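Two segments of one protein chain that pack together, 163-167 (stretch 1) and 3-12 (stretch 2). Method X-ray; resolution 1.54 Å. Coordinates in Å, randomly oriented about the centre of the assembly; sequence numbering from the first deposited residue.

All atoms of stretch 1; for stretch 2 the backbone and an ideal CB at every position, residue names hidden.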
ATOM      1  N   GLU A 163       0.215   2.217 -11.554  1.00 13.21           N
ATOM      2  CA  GLU A 163       0.228   0.883 -12.161  1.00 12.04           C
ATOM      3  C   GLU A 163       1.544   0.215 -11.847  1.00 11.11           C
ATOM      4  O   GLU A 163       2.582   0.895 -11.761  1.00 12.63           O
ATOM      5  CB  GLU A 163       0.105   0.994 -13.696  1.00 14.35           C
ATOM      6  CG  GLU A 163      -0.245  -0.293 -14.411  1.00 23.06           C
ATOM      7  CD  GLU A 163      -0.642  -0.018 -15.871  1.00 27.06           C
ATOM      8  OE1 GLU A 163      -0.418   1.118 -16.326  1.00 26.84           O
ATOM      9  OE2 GLU A 163      -1.165  -0.911 -16.559  1.00 26.90           O
ATOM     10  N   TYR A 164       1.521  -1.123 -11.752  1.00 11.31           N
ATOM     11  CA  TYR A 164       2.730  -1.936 -11.561  1.00 13.75           C
ATOM     12  C   TYR A 164       3.321  -1.674 -10.185  1.00 11.48           C
ATOM     13  O   TYR A 164       4.429  -1.137 -10.045  1.00 10.96           O
ATOM     14  CB  TYR A 164       3.789  -1.721 -12.698  1.00 11.68           C
ATOM     15  CG  TYR A 164       3.299  -2.118 -14.076  1.00 12.25           C
ATOM     16  CD1 TYR A 164       3.130  -3.445 -14.413  1.00 14.68           C
ATOM     17  CD2 TYR A 164       3.012  -1.142 -15.037  1.00 13.72           C
ATOM     18  CE1 TYR A 164       2.660  -3.803 -15.668  1.00 16.30           C
ATOM     19  CE2 TYR A 164       2.563  -1.488 -16.291  1.00 16.72           C
ATOM     20  CZ  TYR A 164       2.392  -2.817 -16.584  1.00 17.45           C
ATOM     21  OH  TYR A 164       1.940  -3.181 -17.825  1.00 20.45           O
ATOM     22  N   ILE A 165       2.569  -2.048  -9.150  1.00 11.09           N
ATOM     23  CA  ILE A 165       2.902  -1.676  -7.779  1.00 10.39           C
ATOM     24  C   ILE A 165       2.916  -2.950  -6.947  1.00  8.90           C
ATOM     25  O   ILE A 165       2.004  -3.780  -7.102  1.00  9.32           O
ATOM     26  CB  ILE A 165       1.848  -0.721  -7.237  1.00 11.57           C
ATOM     27  CG1 ILE A 165       1.660   0.430  -8.233  1.00 19.26           C
ATOM     28  CG2 ILE A 165       2.232  -0.240  -5.813  1.00 12.19           C
ATOM     29  CD1 ILE A 165       0.645   1.442  -7.854  1.00 26.86           C
ATOM     30  N   THR A 166       3.952  -3.126  -6.117  1.00  9.78           N
ATOM     31  CA  THR A 166       3.995  -4.255  -5.181  1.00  7.81           C
ATOM     32  C   THR A 166       4.127  -3.744  -3.771  1.00  8.30           C
ATOM     33  O   THR A 166       5.008  -2.931  -3.499  1.00  9.25           O
ATOM     34  CB  THR A 166       5.149  -5.186  -5.499  1.00  9.04           C
ATOM     35  OG1 THR A 166       4.887  -5.864  -6.731  1.00 11.00           O
ATOM     36  CG2 THR A 166       5.308  -6.268  -4.417  1.00 10.91           C
ATOM     37  N   VAL A 167       3.259  -4.238  -2.902  1.00  9.64           N
ATOM     38  CA  VAL A 167       3.205  -3.880  -1.501  1.00  8.49           C
ATOM     39  C   VAL A 167       3.479  -5.188  -0.756  1.00  8.77           C
ATOM     40  O   VAL A 167       2.629  -6.095  -0.759  1.00  9.38           O
ATOM     41  CB  VAL A 167       1.803  -3.392  -1.181  1.00  9.30           C
ATOM     42  CG1 VAL A 167       1.613  -3.082   0.321  1.00 10.48           C
ATOM     43  CG2 VAL A 167       1.511  -2.131  -2.032  1.00 11.02           C
ATOM     44  N   UNK A   3      14.941  -7.801  -6.024  1.00 33.28           N
ATOM     45  CA  UNK A   3      13.799  -6.957  -6.357  1.00 24.78           C
ATOM     46  C   UNK A   3      12.443  -7.513  -5.968  1.00 21.28           C
ATOM     47  O   UNK A   3      12.326  -8.561  -5.305  1.00 22.22           O
ATOM     48  CB  UNK A   3      13.800  -6.686  -7.863  1.00 24.78           C
ATOM     49  N   UNK A   4      11.389  -6.801  -6.364  1.00 16.28           N
ATOM     50  CA  UNK A   4      10.043  -7.208  -5.927  1.00 13.71           C
ATOM     51  C   UNK A   4       9.499  -8.416  -6.676  1.00 16.43           C
ATOM     52  O   UNK A   4       9.870  -8.657  -7.854  1.00 17.83           O
ATOM     53  CB  UNK A   4       9.070  -6.039  -6.095  1.00 13.71           C
ATOM     54  N   UNK A   5       8.651  -9.168  -5.976  1.00 11.85           N
ATOM     55  CA  UNK A   5       7.751 -10.106  -6.628  1.00 13.01           C
ATOM     56  C   UNK A   5       6.583  -9.367  -7.249  1.00 12.00           C
ATOM     57  O   UNK A   5       6.261  -8.252  -6.842  1.00 16.52           O
ATOM     58  CB  UNK A   5       7.251 -11.157  -5.636  1.00 13.01           C
ATOM     59  N   UNK A   6       5.917  -9.991  -8.225  1.00 13.18           N
ATOM     60  CA  UNK A   6       4.625  -9.484  -8.651  1.00 12.51           C
ATOM     61  C   UNK A   6       4.687  -8.311  -9.613  1.00 12.37           C
ATOM     62  O   UNK A   6       5.617  -8.153 -10.390  1.00 13.08           O
ATOM     63  CB  UNK A   6       3.816  -9.073  -7.419  1.00 12.51           C
ATOM     64  N   UNK A   7       3.660  -7.480  -9.563  1.00 10.36           N
ATOM     65  CA  UNK A   7       3.487  -6.522 -10.639  1.00 10.92           C
ATOM     66  C   UNK A   7       4.619  -5.475 -10.760  1.00 12.63           C
ATOM     67  O   UNK A   7       4.923  -5.048 -11.874  1.00 11.81           O
ATOM     68  CB  UNK A   7       2.151  -5.802 -10.442  1.00 10.92           C
ATOM     69  N   UNK A   8       5.273  -5.072  -9.662  1.00 10.69           N
ATOM     70  CA  UNK A   8       6.364  -4.104  -9.787  1.00  9.76           C
ATOM     71  C   UNK A   8       7.577  -4.698 -10.540  1.00 11.77           C
ATOM     72  O   UNK A   8       8.452  -3.968 -10.953  1.00 14.69           O
ATOM     73  CB  UNK A   8       6.793  -3.627  -8.398  1.00  9.76           C
ATOM     74  N   UNK A   9       7.594  -6.027 -10.713  1.00 12.83           N
ATOM     75  CA  UNK A   9       8.674  -6.685 -11.459  1.00 14.06           C
ATOM     76  C   UNK A   9       8.464  -6.609 -12.960  1.00 16.33           C
ATOM     77  O   UNK A   9       9.384  -6.891 -13.731  1.00 16.61           O
ATOM     78  CB  UNK A   9       8.794  -8.150 -11.034  1.00 14.06           C
ATOM     79  N   UNK A  10       7.249  -6.258 -13.373  1.00 15.24           N
ATOM     80  CA  UNK A  10       6.909  -6.169 -14.788  1.00 15.75           C
ATOM     81  C   UNK A  10       7.227  -4.778 -15.284  1.00 16.61           C
ATOM     82  O   UNK A  10       7.723  -3.935 -14.521  1.00 16.54           O
ATOM     83  CB  UNK A  10       5.436  -6.507 -15.029  1.00 15.75           C
ATOM     84  N   UNK A  11       6.953  -4.554 -16.565  1.00 17.80           N
ATOM     85  CA  UNK A  11       7.126  -3.242 -17.177  1.00 16.25           C
ATOM     86  C   UNK A  11       8.541  -2.735 -16.974  1.00 19.92           C
ATOM     87  O   UNK A  11       8.753  -1.549 -16.757  1.00 18.58           O
ATOM     88  CB  UNK A  11       6.120  -2.243 -16.602  1.00 16.25           C
ATOM     89  N   UNK A  12       9.515  -3.646 -17.028  1.00 18.35           N
ATOM     90  CA  UNK A  12      10.912  -3.268 -16.870  1.00 20.68           C
ATOM     91  C   UNK A  12      11.540  -3.451 -15.490  1.00 20.99           C
ATOM     92  O   UNK A  12      12.758  -3.352 -15.346  1.00 19.32           O
ATOM     93  CB  UNK A  12      11.054  -1.796 -17.264  1.00 20.68           C
TER

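Position 3 lies beyond the reach of stretch 1, which therefore sets no requirement; the deposited residue is Gly3. At position 4 CA-to-CB points toward Thr166, with the ideal CB 4.1 Å from Thr166 CB. A small or medium apolar side chain would suit, and a phi of -76° also admits proline. The residue is Pro4, whose CB lies 4.2 Å from Thr166 CB.

Position 5 points sideways, and its ideal CB is 5.4 Å from Thr166 CG2, so many side chains would fit. What matters here is the backbone carbonyl, which any residue would supply: Thr166 OG1 donates a hydrogen bond to the O of position 5 over 2.8 Å. The deposited Gln5 sends the end of its side chain away from stretch 1.

Position 6 has a phi of 81°, which by itself favours glycine. Its ideal CB would also sit 3.5 Å from Thr166 OG1, leaving little room for anything longer in that direction. Gly6 meets both conditions, and its carbonyl O accepts a hydrogen bond from the backbone N of residue 9.

Position 7 opens a 3-10 segment. Its ideal CB points toward stretch 1, 3.9 Å from Ile165 O and 4.1 Å from Tyr164 CA, so the first carbon lies against backbone, while a long side chain must find room further out. In Tyr7, CB stays 4.0 Å from Ile165 O and the ring leads away; its backbone O lies at the edge of the Tyr164 ring, 3.5 Å from Tyr164 CD1.

At position 8 the ideal CB is 3.4 Å from Thr166 OG1 and 3.8 Å from Tyr164 O, close quarters that favour a small side chain. Ala8 fits, and its N donates to Thr166 OG1 at 3.1 Å with a nearly straight angle of 165°. The threonine hydroxyl thus donates to one backbone group and accepts from another.

Position 9 points away from stretch 1, which therefore sets no requirement; a short hydroxyl side chain could reach back to the carbonyl of residue 6. Ser9 does so, its OG donating a hydrogen bond to Gly6 O over 2.7 Å.

Position 10 faces the Tyr164 ring, where an apolar chain would suit: Met10 CB approaches Tyr164 CD1 obliquely at 3.8 Å.

Position 11, with left-handed angles of 55/37, places its CB over the ring face. Asparagine and glycine tolerate such angles well, but only a residue with a CB can use that face. Asn11 CB makes a CH-pi contact, 3.5 Å from the centroid of the Tyr164 ring.

Position 12 has backbone angles that would jam a CB against the preceding carbonyl O, hence Gly12.

Stretch 2, residues 3-12: GPQGYASMNG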
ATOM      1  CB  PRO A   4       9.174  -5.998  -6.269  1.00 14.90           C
ATOM      2  CG  PRO A   4       9.898  -5.390  -7.480  1.00 16.71           C
ATOM      3  CD  PRO A   4      11.368  -5.564  -7.166  1.00 17.69           C
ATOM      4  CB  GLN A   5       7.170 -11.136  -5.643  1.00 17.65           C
ATOM      5  CG  GLN A   5       8.159 -12.189  -5.136  1.00 26.05           C
ATOM      6  CD  GLN A   5       7.462 -13.530  -4.828  1.00 28.46           C
ATOM      7  OE1 GLN A   5       7.142 -13.845  -3.674  1.00 30.94           O
ATOM      8  NE2 GLN A   5       7.233 -14.316  -5.859  1.00 17.49           N
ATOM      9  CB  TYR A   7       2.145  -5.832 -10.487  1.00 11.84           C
ATOM     10  CG  TYR A   7       0.977  -6.604 -11.053  1.00  8.94           C
ATOM     11  CD1 TYR A   7       0.876  -6.851 -12.423  1.00 10.66           C
ATOM     12  CD2 TYR A   7      -0.064  -7.030 -10.221  1.00  9.18           C
ATOM     13  CE1 TYR A   7      -0.246  -7.528 -12.940  1.00 10.98           C
ATOM     14  CE2 TYR A   7      -1.190  -7.640 -10.721  1.00  9.81           C
ATOM     15  CZ  TYR A   7      -1.265  -7.904 -12.086  1.00 11.36           C
ATOM     16  OH  TYR A   7      -2.382  -8.540 -12.588  1.00 13.90           O
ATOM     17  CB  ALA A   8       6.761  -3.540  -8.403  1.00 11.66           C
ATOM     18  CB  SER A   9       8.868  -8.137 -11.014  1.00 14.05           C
ATOM     19  OG  SER A   9       7.907  -9.003 -11.589  1.00 15.39           O
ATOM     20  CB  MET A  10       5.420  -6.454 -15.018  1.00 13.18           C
ATOM     21  CG  MET A  10       5.008  -7.848 -14.523  1.00 16.91           C
ATOM     22  SD  MET A  10       3.346  -8.326 -14.912  1.00 15.45           S
ATOM     23  CE  MET A  10       3.405  -8.508 -16.689  1.00 20.82           C
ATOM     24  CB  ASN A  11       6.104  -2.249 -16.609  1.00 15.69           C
ATOM     25  CG  ASN A  11       6.048  -0.956 -17.402  1.00 20.06           C
ATOM     26  OD1 ASN A  11       5.956  -0.980 -18.630  1.00 22.06           O
ATOM     27  ND2 ASN A  11       6.102   0.182 -16.705  1.00 19.02           N
TER
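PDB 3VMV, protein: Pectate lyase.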